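PDB 6CUL: pyoverdine synthetase F from Pseudomonas aeruginosa PAO1, which is probably an enzyme of a bacterial siderophore pathway, a single chain with an alpha/beta fold built around a seven-stranded, mostly parallel mixed sheet. Local coordinates for residues A7-R13 against V56-D62; V106-Y110 against F127-L131; K34-L40 against L260-H265. All coordinates share one frame; numbering follows the deposited sequence.

Contact 1 of 3, residues A7-R13 against V56-D62; sequences AYIWSLR and VGVIYDD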
loop_
_atom_site.group_PDB
_atom_site.type_symbol
_atom_site.label_atom_id
_atom_site.label_comp_id
_atom_site.label_asym_id
_atom_site.label_seq_id
_atom_site.Cartn_x
_atom_site.Cartn_y
_atom_site.Cartn_z
ATOM N N ALA A 7 8.432 -2.912 -9.973
ATOM C CA ALA A 7 7.254 -3.787 -9.872
ATOM C C ALA A 7 6.370 -3.367 -8.731
ATOM O O ALA A 7 6.831 -3.065 -7.701
ATOM C CB ALA A 7 7.649 -5.223 -9.724
ATOM N N TYR A 8 5.104 -3.319 -8.942
ATOM C CA TYR A 8 4.223 -2.864 -7.912
ATOM C C TYR A 8 3.204 -3.941 -7.453
ATOM O O TYR A 8 2.734 -4.695 -8.226
ATOM C CB TYR A 8 3.557 -1.593 -8.454
ATOM C CG TYR A 8 2.748 -0.757 -7.516
ATOM C CD1 TYR A 8 1.526 -1.158 -7.097
ATOM C CD2 TYR A 8 3.192 0.451 -7.111
ATOM C CE1 TYR A 8 0.779 -0.403 -6.274
ATOM C CE2 TYR A 8 2.449 1.223 -6.291
ATOM C CZ TYR A 8 1.226 0.791 -5.865
ATOM O OH TYR A 8 0.466 1.563 -5.065
ATOM N N ILE A 9 2.965 -4.029 -6.170
ATOM C CA ILE A 9 2.029 -5.000 -5.630
ATOM C C ILE A 9 0.996 -4.448 -4.646
ATOM O O ILE A 9 1.359 -3.803 -3.726
ATOM C CB ILE A 9 2.747 -6.180 -4.908
ATOM C CG1 ILE A 9 3.889 -6.732 -5.720
ATOM C CG2 ILE A 9 1.775 -7.281 -4.588
ATOM C CD1 ILE A 9 4.662 -7.799 -5.032
ATOM N N TRP A 10 -0.265 -4.726 -4.859
ATOM C CA TRP A 10 -1.278 -4.335 -3.947
ATOM C C TRP A 10 -2.547 -5.236 -3.953
ATOM O O TRP A 10 -2.953 -5.734 -4.941
ATOM C CB TRP A 10 -1.622 -2.909 -4.198
ATOM C CG TRP A 10 -2.295 -2.683 -5.460
ATOM C CD1 TRP A 10 -2.336 -3.495 -6.511
ATOM C CD2 TRP A 10 -3.014 -1.526 -5.824
ATOM N NE1 TRP A 10 -3.028 -2.946 -7.496
ATOM C CE2 TRP A 10 -3.458 -1.719 -7.104
ATOM C CE3 TRP A 10 -3.278 -0.316 -5.203
ATOM C CZ2 TRP A 10 -4.173 -0.813 -7.734
ATOM C CZ3 TRP A 10 -3.972 0.571 -5.844
ATOM C CH2 TRP A 10 -4.415 0.334 -7.083
ATOM N N SER A 11 -3.162 -5.402 -2.836
ATOM C CA SER A 11 -4.334 -6.173 -2.791
ATOM C C SER A 11 -5.429 -5.239 -3.204
ATOM O O SER A 11 -5.694 -4.367 -2.473
ATOM C CB SER A 11 -4.619 -6.572 -1.357
ATOM O OG SER A 11 -3.792 -7.555 -0.873
ATOM N N LEU A 12 -6.139 -5.489 -4.283
ATOM C CA LEU A 12 -7.207 -4.627 -4.705
ATOM C C LEU A 12 -8.268 -4.384 -3.630
ATOM O O LEU A 12 -8.782 -3.333 -3.553
ATOM C CB LEU A 12 -7.899 -5.213 -5.910
ATOM C CG LEU A 12 -7.148 -5.261 -7.214
ATOM C CD1 LEU A 12 -7.975 -5.852 -8.291
ATOM C CD2 LEU A 12 -6.661 -3.910 -7.656
ATOM N N ARG A 13 -8.545 -5.365 -2.807
ATOM C CA ARG A 13 -9.500 -5.238 -1.765
ATOM C C ARG A 13 -9.135 -4.136 -0.770
ATOM O O ARG A 13 -9.989 -3.533 -0.264
ATOM C CB ARG A 13 -9.752 -6.585 -1.109
ATOM C CG ARG A 13 -8.574 -7.353 -0.562
ATOM C CD ARG A 13 -8.865 -8.833 -0.502
ATOM N NE ARG A 13 -7.817 -9.637 0.021
ATOM C CZ ARG A 13 -6.690 -9.881 -0.576
ATOM N NH1 ARG A 13 -6.434 -9.409 -1.742
ATOM N NH2 ARG A 13 -5.824 -10.598 0.009
ATOM N N VAL A 56 7.087 -2.006 -14.291
ATOM C CA VAL A 56 6.929 -3.134 -15.176
ATOM C C VAL A 56 5.699 -3.974 -14.970
ATOM O O VAL A 56 5.094 -4.347 -15.905
ATOM C CB VAL A 56 8.220 -3.955 -15.297
ATOM C CG1 VAL A 56 9.300 -3.103 -15.878
ATOM C CG2 VAL A 56 8.634 -4.535 -13.976
ATOM N N GLY A 57 5.304 -4.234 -13.760
ATOM C CA GLY A 57 4.107 -4.985 -13.546
ATOM C C GLY A 57 3.314 -4.488 -12.384
ATOM O O GLY A 57 3.860 -4.015 -11.454
ATOM N N VAL A 58 2.015 -4.618 -12.446
ATOM C CA VAL A 58 1.184 -4.171 -11.340
ATOM C C VAL A 58 0.393 -5.375 -10.831
ATOM O O VAL A 58 -0.727 -5.575 -11.180
ATOM C CB VAL A 58 0.208 -3.010 -11.719
ATOM C CG1 VAL A 58 -0.650 -2.631 -10.545
ATOM C CG2 VAL A 58 0.941 -1.780 -12.208
ATOM N N ILE A 59 1.036 -6.156 -10.020
ATOM C CA ILE A 59 0.508 -7.331 -9.429
ATOM C C ILE A 59 -0.534 -7.097 -8.316
ATOM O O ILE A 59 -0.466 -6.193 -7.593
ATOM C CB ILE A 59 1.692 -8.185 -8.948
ATOM C CG1 ILE A 59 2.750 -8.311 -10.052
ATOM C CG2 ILE A 59 1.251 -9.558 -8.508
ATOM C CD1 ILE A 59 4.137 -8.555 -9.611
ATOM N N TYR A 60 -1.538 -7.913 -8.270
ATOM C CA TYR A 60 -2.550 -7.815 -7.268
ATOM C C TYR A 60 -2.850 -9.246 -6.843
ATOM O O TYR A 60 -2.838 -10.107 -7.634
ATOM C CB TYR A 60 -3.736 -7.012 -7.789
ATOM C CG TYR A 60 -4.654 -7.758 -8.593
ATOM C CD1 TYR A 60 -4.448 -8.005 -9.915
ATOM C CD2 TYR A 60 -5.737 -8.276 -8.017
ATOM C CE1 TYR A 60 -5.351 -8.759 -10.601
ATOM C CE2 TYR A 60 -6.644 -9.015 -8.688
ATOM C CZ TYR A 60 -6.451 -9.241 -9.962
ATOM O OH TYR A 60 -7.395 -9.976 -10.517
ATOM N N ASP A 61 -3.083 -9.496 -5.595
ATOM C CA ASP A 61 -3.328 -10.824 -5.180
ATOM C C ASP A 61 -4.741 -11.335 -5.000
ATOM O O ASP A 61 -4.887 -12.446 -4.664
ATOM C CB ASP A 61 -2.640 -11.031 -3.864
ATOM C CG ASP A 61 -3.443 -10.591 -2.731
ATOM O OD1 ASP A 61 -3.858 -9.483 -2.681
ATOM O OD2 ASP A 61 -3.632 -11.351 -1.869
ATOM N N ASP A 62 -5.742 -10.553 -5.274
ATOM C CA ASP A 62 -7.077 -10.982 -4.993
ATOM C C ASP A 62 -7.560 -12.141 -5.820
ATOM O O ASP A 62 -7.101 -12.329 -6.892
ATOM C CB ASP A 62 -8.014 -9.828 -5.192
ATOM C CG ASP A 62 -7.504 -8.569 -4.646
ATOM O OD1 ASP A 62 -6.536 -8.036 -5.117
ATOM O OD2 ASP A 62 -8.098 -8.097 -3.739
#
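Tyr8 pairs with Val58 and Ile9 with Ile59 across parallel strands of the central sheet; the two isoleucine side chains lie side by side. Tyr8 N gives a nearly straight bond of 2.9 Å to Gly57 O, Ile59 N a weak one back to Tyr8 O, and Trp10 N then reaches Ile59 O. Beyond the strands both segments run into a polar cluster where helix 12-17 begins.

Arg13 is the side chain to follow. Its CB starts beside Asp62 OD2. CG, folded between the backbone N and the carbonyl carbon (chi1 55°), lies 3.3 Å from the same Asp62 OD2, and CD runs on past it. The chain is extended as far as NE, which bonds to a bound citric acid, probably from the crystallisation liquor. At the tip NH1 bridges both aspartates, reaching Asp61 OD1 at 2.7 Å and Asp62 OD2 at 2.9 Å. Both oxygens lie at the guanidinium edge, yet the Asp62 carboxylate is turned 85° against that plane, meeting NH1 through its face.

The other side of Asp62 OD2 takes Arg13 N at 2.9 Å, while OD1 holds Leu12 N at 2.7 Å through its syn lone pair. Ser11 OG donates to Asp61 OD1 at 2.6 Å, across the carboxylate from NH1. Leu12 CD1 covers one face of the Tyr60 ring.

The two buried carboxylates share Arg13; Asp62 also takes the first N-H groups of helix 12-17, and Asp61 the Ser11 hydroxyl, surroundings that would probably stabilise their negative charge.

Contact 2 of 3, residues V106-Y110 against F127-L131; sequences VPSTY and FERRL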
loop_
_atom_site.group_PDB
_atom_site.type_symbol
_atom_site.label_atom_id
_atom_site.label_comp_id
_atom_site.label_asym_id
_atom_site.label_seq_id
_atom_site.Cartn_x
_atom_site.Cartn_y
_atom_site.Cartn_z
ATOM N N VAL A 106 -1.415 -12.782 -9.077
ATOM C CA VAL A 106 -0.658 -13.895 -8.586
ATOM C C VAL A 106 -1.524 -14.206 -7.369
ATOM O O VAL A 106 -1.144 -13.958 -6.275
ATOM C CB VAL A 106 0.763 -13.568 -8.219
ATOM C CG1 VAL A 106 1.324 -14.603 -7.284
ATOM C CG2 VAL A 106 1.602 -13.474 -9.425
ATOM N N PRO A 107 -2.682 -14.807 -7.598
ATOM C CA PRO A 107 -3.620 -14.981 -6.505
ATOM C C PRO A 107 -3.231 -15.831 -5.308
ATOM O O PRO A 107 -2.810 -16.896 -5.488
ATOM C CB PRO A 107 -4.827 -15.584 -7.199
ATOM C CG PRO A 107 -4.615 -15.363 -8.629
ATOM C CD PRO A 107 -3.172 -15.392 -8.833
ATOM N N SER A 108 -3.431 -15.301 -4.108
ATOM C CA SER A 108 -3.226 -15.994 -2.871
ATOM C C SER A 108 -4.444 -16.785 -2.527
ATOM O O SER A 108 -5.083 -16.569 -1.547
ATOM C CB SER A 108 -2.928 -15.062 -1.701
ATOM O OG SER A 108 -3.781 -13.998 -1.565
ATOM N N THR A 109 -4.677 -17.744 -3.406
ATOM C CA THR A 109 -5.718 -18.757 -3.382
ATOM C C THR A 109 -5.682 -19.660 -2.156
ATOM O O THR A 109 -6.675 -19.985 -1.631
ATOM C CB THR A 109 -5.577 -19.600 -4.578
ATOM O OG1 THR A 109 -4.217 -19.983 -4.720
ATOM C CG2 THR A 109 -5.989 -18.825 -5.685
ATOM N N TYR A 110 -4.509 -19.839 -1.604
ATOM C CA TYR A 110 -4.268 -20.582 -0.434
ATOM C C TYR A 110 -5.136 -20.095 0.668
ATOM O O TYR A 110 -5.372 -20.838 1.537
ATOM C CB TYR A 110 -2.794 -20.457 -0.023
ATOM C CG TYR A 110 -2.368 -19.155 0.632
ATOM C CD1 TYR A 110 -2.601 -18.943 1.959
ATOM C CD2 TYR A 110 -1.706 -18.179 -0.065
ATOM C CE1 TYR A 110 -2.224 -17.814 2.570
ATOM C CE2 TYR A 110 -1.310 -17.020 0.534
ATOM C CZ TYR A 110 -1.579 -16.844 1.867
ATOM O OH TYR A 110 -1.258 -15.715 2.519
ATOM N N PHE A 127 2.564 -19.344 -3.412
ATOM C CA PHE A 127 2.212 -17.999 -3.801
ATOM C C PHE A 127 3.413 -17.088 -3.682
ATOM O O PHE A 127 3.702 -16.345 -4.574
ATOM C CB PHE A 127 1.118 -17.489 -2.933
ATOM C CG PHE A 127 1.070 -16.015 -2.836
ATOM C CD1 PHE A 127 0.599 -15.261 -3.860
ATOM C CD2 PHE A 127 1.463 -15.380 -1.694
ATOM C CE1 PHE A 127 0.513 -13.922 -3.760
ATOM C CE2 PHE A 127 1.373 -14.027 -1.586
ATOM C CZ PHE A 127 0.896 -13.302 -2.629
ATOM N N GLU A 128 4.115 -17.164 -2.577
ATOM C CA GLU A 128 5.350 -16.459 -2.477
ATOM C C GLU A 128 6.272 -17.012 -3.558
ATOM O O GLU A 128 6.960 -16.255 -4.175
ATOM C CB GLU A 128 6.014 -16.633 -1.135
ATOM C CG GLU A 128 5.146 -16.333 0.038
ATOM C CD GLU A 128 5.908 -15.847 1.231
ATOM O OE1 GLU A 128 6.661 -14.910 1.076
ATOM O OE2 GLU A 128 5.746 -16.357 2.321
ATOM N N ARG A 129 6.278 -18.313 -3.782
ATOM C CA ARG A 129 7.110 -18.858 -4.810
ATOM C C ARG A 129 6.708 -18.321 -6.176
ATOM O O ARG A 129 7.551 -18.008 -6.935
ATOM C CB ARG A 129 7.085 -20.339 -4.770
ATOM C CG ARG A 129 8.053 -20.934 -5.738
ATOM C CD ARG A 129 7.505 -21.092 -7.141
ATOM N NE ARG A 129 6.313 -21.884 -7.199
ATOM C CZ ARG A 129 5.539 -21.964 -8.256
ATOM N NH1 ARG A 129 5.811 -21.271 -9.317
ATOM N NH2 ARG A 129 4.457 -22.693 -8.225
ATOM N N ARG A 130 5.414 -18.219 -6.442
ATOM C CA ARG A 130 4.897 -17.568 -7.639
ATOM C C ARG A 130 5.185 -16.056 -7.649
ATOM O O ARG A 130 5.265 -15.490 -8.683
ATOM C CB ARG A 130 3.405 -17.756 -7.781
ATOM C CG ARG A 130 2.968 -18.919 -8.616
ATOM C CD ARG A 130 1.458 -19.027 -8.767
ATOM N NE ARG A 130 0.700 -18.979 -7.513
ATOM C CZ ARG A 130 -0.477 -18.378 -7.353
ATOM N NH1 ARG A 130 -1.040 -17.750 -8.327
ATOM N NH2 ARG A 130 -1.053 -18.404 -6.187
ATOM N N LEU A 131 5.229 -15.382 -6.526
ATOM C CA LEU A 131 5.611 -13.992 -6.555
ATOM C C LEU A 131 7.026 -13.815 -7.144
ATOM O O LEU A 131 7.205 -13.069 -8.057
ATOM C CB LEU A 131 5.498 -13.360 -5.162
ATOM C CG LEU A 131 4.124 -13.141 -4.542
ATOM C CD1 LEU A 131 4.173 -12.388 -3.260
ATOM C CD2 LEU A 131 3.204 -12.417 -5.456
#
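A chi1 of 155° at Phe127 carries the ring across to Val106 and Ser108, and a bend at chi3 (-51°) turns the Arg130 guanidinium to Pro107. An inverse gamma turn centred on Ser108, running from Pro107 to Thr109, is thereby packed against helix 118-136; Thr109 and Tyr110 belong to the pocket of the bound FGD ligand.

Arg130 NH2 donates to Pro107 O, modelled at a very short 2.4 Å, so its exact length is doubtful. The carbonyl sits at the guanidinium edge, and the same oxygen accepts Thr109 N at 2.9 Å, the bond that closes the turn. Val106 CG1 lies over one guanidinium face, and it also presses on Leu131 CD2 at 3.4 Å, closer than carbons usually pack. Val106 O lies in the plane of the Phe127 ring, 3.0 Å from CE1.

Tyr110 CE2 comes 3.9 Å from Phe127 CD2, the two rings meeting obliquely; His120 meets the Tyr110 ring edge-to-face. Ser108 OG is bonded to Asp61 OD2 and Arg111 NE. Ser108 CB makes a CH-pi contact, 4.1 Å from the centroid of the Phe127 ring and 7° off its normal, with Leu131 CG against the opposite face.

Contact 3 of 3, residues K34-L40 against L260-H265; sequences KSVLESL and LFPALH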
loop_
_atom_site.group_PDB
_atom_site.type_symbol
_atom_site.label_atom_id
_atom_site.label_comp_id
_atom_site.label_asym_id
_atom_site.label_seq_id
_atom_site.Cartn_x
_atom_site.Cartn_y
_atom_site.Cartn_z
ATOM N N LYS A 34 -7.062 9.667 -4.365
ATOM C CA LYS A 34 -6.153 9.169 -5.341
ATOM C C LYS A 34 -5.401 8.020 -4.759
ATOM O O LYS A 34 -5.115 8.040 -3.620
ATOM C CB LYS A 34 -5.193 10.275 -5.726
ATOM C CG LYS A 34 -4.266 10.007 -6.871
ATOM C CD LYS A 34 -3.180 11.023 -6.905
ATOM C CE LYS A 34 -3.566 12.296 -7.625
ATOM N NZ LYS A 34 -2.520 13.320 -7.777
ATOM N N SER A 35 -5.136 7.019 -5.558
ATOM C CA SER A 35 -4.371 5.911 -5.135
ATOM C C SER A 35 -2.895 6.159 -5.098
ATOM O O SER A 35 -2.404 7.091 -5.614
ATOM C CB SER A 35 -4.647 4.720 -5.983
ATOM O OG SER A 35 -4.066 4.807 -7.198
ATOM N N VAL A 36 -2.212 5.301 -4.394
ATOM C CA VAL A 36 -0.783 5.331 -4.336
ATOM C C VAL A 36 -0.178 5.100 -5.708
ATOM O O VAL A 36 0.774 5.706 -6.011
ATOM C CB VAL A 36 -0.246 4.327 -3.372
ATOM C CG1 VAL A 36 1.240 4.309 -3.406
ATOM C CG2 VAL A 36 -0.708 4.652 -2.001
ATOM N N LEU A 37 -0.718 4.186 -6.488
ATOM C CA LEU A 37 -0.269 3.948 -7.822
ATOM C C LEU A 37 -0.513 5.130 -8.741
ATOM O O LEU A 37 0.297 5.457 -9.503
ATOM C CB LEU A 37 -0.905 2.688 -8.367
ATOM C CG LEU A 37 -0.427 2.153 -9.704
ATOM C CD1 LEU A 37 0.971 1.670 -9.576
ATOM C CD2 LEU A 37 -1.303 1.067 -10.284
ATOM N N GLU A 38 -1.640 5.773 -8.625
ATOM C CA GLU A 38 -1.903 6.936 -9.448
ATOM C C GLU A 38 -0.902 8.039 -9.171
ATOM O O GLU A 38 -0.492 8.675 -10.068
ATOM C CB GLU A 38 -3.309 7.458 -9.302
ATOM C CG GLU A 38 -3.644 8.437 -10.374
ATOM C CD GLU A 38 -5.085 8.725 -10.485
ATOM O OE1 GLU A 38 -5.805 8.340 -9.632
ATOM O OE2 GLU A 38 -5.513 9.330 -11.433
ATOM N N SER A 39 -0.550 8.230 -7.927
ATOM C CA SER A 39 0.419 9.186 -7.636
ATOM C C SER A 39 1.768 8.823 -8.245
ATOM O O SER A 39 2.397 9.683 -8.696
ATOM C CB SER A 39 0.530 9.469 -6.149
ATOM O OG SER A 39 0.940 10.751 -6.005
ATOM N N LEU A 40 2.175 7.576 -8.174
ATOM C CA LEU A 40 3.397 7.051 -8.758
ATOM C C LEU A 40 3.412 7.127 -10.263
ATOM O O LEU A 40 4.392 7.378 -10.822
ATOM C CB LEU A 40 3.665 5.649 -8.273
ATOM C CG LEU A 40 4.947 4.961 -8.535
ATOM C CD1 LEU A 40 6.050 5.757 -7.953
ATOM C CD2 LEU A 40 4.951 3.596 -7.934
ATOM N N LEU A 260 2.744 10.582 2.456
ATOM C CA LEU A 260 2.898 9.337 1.726
ATOM C C LEU A 260 3.347 9.366 0.291
ATOM O O LEU A 260 4.177 8.623 -0.080
ATOM C CB LEU A 260 1.649 8.481 1.880
ATOM C CG LEU A 260 1.790 7.021 1.477
ATOM C CD1 LEU A 260 1.158 6.107 2.506
ATOM C CD2 LEU A 260 1.286 6.728 0.095
ATOM N N PHE A 261 2.764 10.197 -0.506
ATOM C CA PHE A 261 3.200 10.265 -1.830
ATOM C C PHE A 261 4.668 10.761 -1.837
ATOM O O PHE A 261 5.477 10.227 -2.503
ATOM C CB PHE A 261 2.205 11.043 -2.710
ATOM C CG PHE A 261 0.852 10.423 -2.783
ATOM C CD1 PHE A 261 0.688 9.100 -2.542
ATOM C CD2 PHE A 261 -0.231 11.157 -3.055
ATOM C CE1 PHE A 261 -0.515 8.531 -2.592
ATOM C CE2 PHE A 261 -1.453 10.597 -3.097
ATOM C CZ PHE A 261 -1.596 9.272 -2.882
ATOM N N PRO A 262 4.979 11.752 -1.014
ATOM C CA PRO A 262 6.355 12.226 -0.966
ATOM C C PRO A 262 7.348 11.195 -0.490
ATOM O O PRO A 262 8.379 11.076 -1.080
ATOM C CB PRO A 262 6.288 13.403 -0.021
ATOM C CG PRO A 262 4.881 13.797 -0.006
ATOM C CD PRO A 262 4.095 12.573 -0.193
ATOM N N ALA A 263 7.031 10.458 0.521
ATOM C CA ALA A 263 7.956 9.495 0.958
ATOM C C ALA A 263 8.211 8.451 -0.099
ATOM O O ALA A 263 9.307 8.084 -0.271
ATOM C CB ALA A 263 7.517 8.869 2.265
ATOM N N LEU A 264 7.201 7.960 -0.766
ATOM C CA LEU A 264 7.445 6.994 -1.746
ATOM C C LEU A 264 8.304 7.535 -2.874
ATOM O O LEU A 264 9.142 6.857 -3.299
ATOM C CB LEU A 264 6.152 6.409 -2.259
ATOM C CG LEU A 264 6.136 5.669 -3.568
ATOM C CD1 LEU A 264 6.839 4.357 -3.520
ATOM C CD2 LEU A 264 4.734 5.611 -4.067
ATOM N N HIS A 265 8.037 8.711 -3.384
ATOM C CA HIS A 265 8.881 9.261 -4.419
ATOM C C HIS A 265 10.307 9.639 -3.981
ATOM O O HIS A 265 11.229 9.244 -4.576
ATOM C CB HIS A 265 8.214 10.426 -5.086
ATOM C CG HIS A 265 6.758 10.210 -5.390
ATOM N ND1 HIS A 265 5.901 11.239 -5.666
ATOM C CD2 HIS A 265 6.002 9.099 -5.347
ATOM C CE1 HIS A 265 4.693 10.766 -5.814
ATOM N NE2 HIS A 265 4.727 9.474 -5.621
#
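Two helices that flank the central sheet cross here, helix 36-46 at its first turns and helix 248-271 at its middle, with Ser39 and Phe261 at the crossing. The short segment axes pass 10.1 Å apart at a signed crossing angle of -56°. Helix 36-46 rests on Tyr8 of strand 6-9, helix 248-271 on Ile169 of strand 166-170.

Phe261 carries the contact. Its CG points back beside its own backbone N (chi1 -62°), and the ring slides under the start of the other helix. Ser39 CB stands over the ring centre in a CH-pi contact, 3.5 Å from the centroid and 9° off the normal. Ser39 OG is over the same face, 3.2 Å from Phe261 CD2, and also lies at the edge of the His265 ring; Phe261 O lies over one face of that imidazole. The far end of the phenyl ring, CZ, approaches Ser35 O at 3.6 Å, while Lys34 O lies in the ring plane. Ser35 itself is the N-cap residue: its OG accepts Glu38 N at 3.0 Å, a bond local to the start of helix 36-46.

Beside the ring, Val36 spreads its two methyls between leucines of the other helix. CG2 touches Leu260 CD2 at 3.6 Å, and CG1 meets Leu264 CD2 at 3.8 Å. The same Leu264 CD2 also receives Leu40 CD1 at 4.1 Å, the two side chains crossing at about a right angle.

The crossing is held mainly by apolar and CH-pi packing: oxygens touch the phenyl ring, but no hydrogen bond joins the segments, and Ser39 is small enough for that ring to lie directly against it.

In the fold
Contact 1 touches both of the others. Toward contact 2, Asp61 OD2 and Ser108 OG are 2.7 Å apart, a probable hydrogen bond, and Ile59 CG2 packs on Val106 CG2 at 4.0 Å. Toward contact 3, Tyr8 CD2 meets Leu40 CD2 at 3.7 Å and Val58 CG1 meets Leu37 CD2 at 3.8 Å. Contacts 2 and 3 do not touch; their nearest atoms are about 14 Å apart. Contact 2 holds Thr109 and Tyr110 of the FGD pocket, though its Ser108 side chain is about 14 Å from FGD; the Arg13 side chain of contact 1 is about 8 Å from FGD and about 2 Å from a citric acid, probably from the crystallisation liquor.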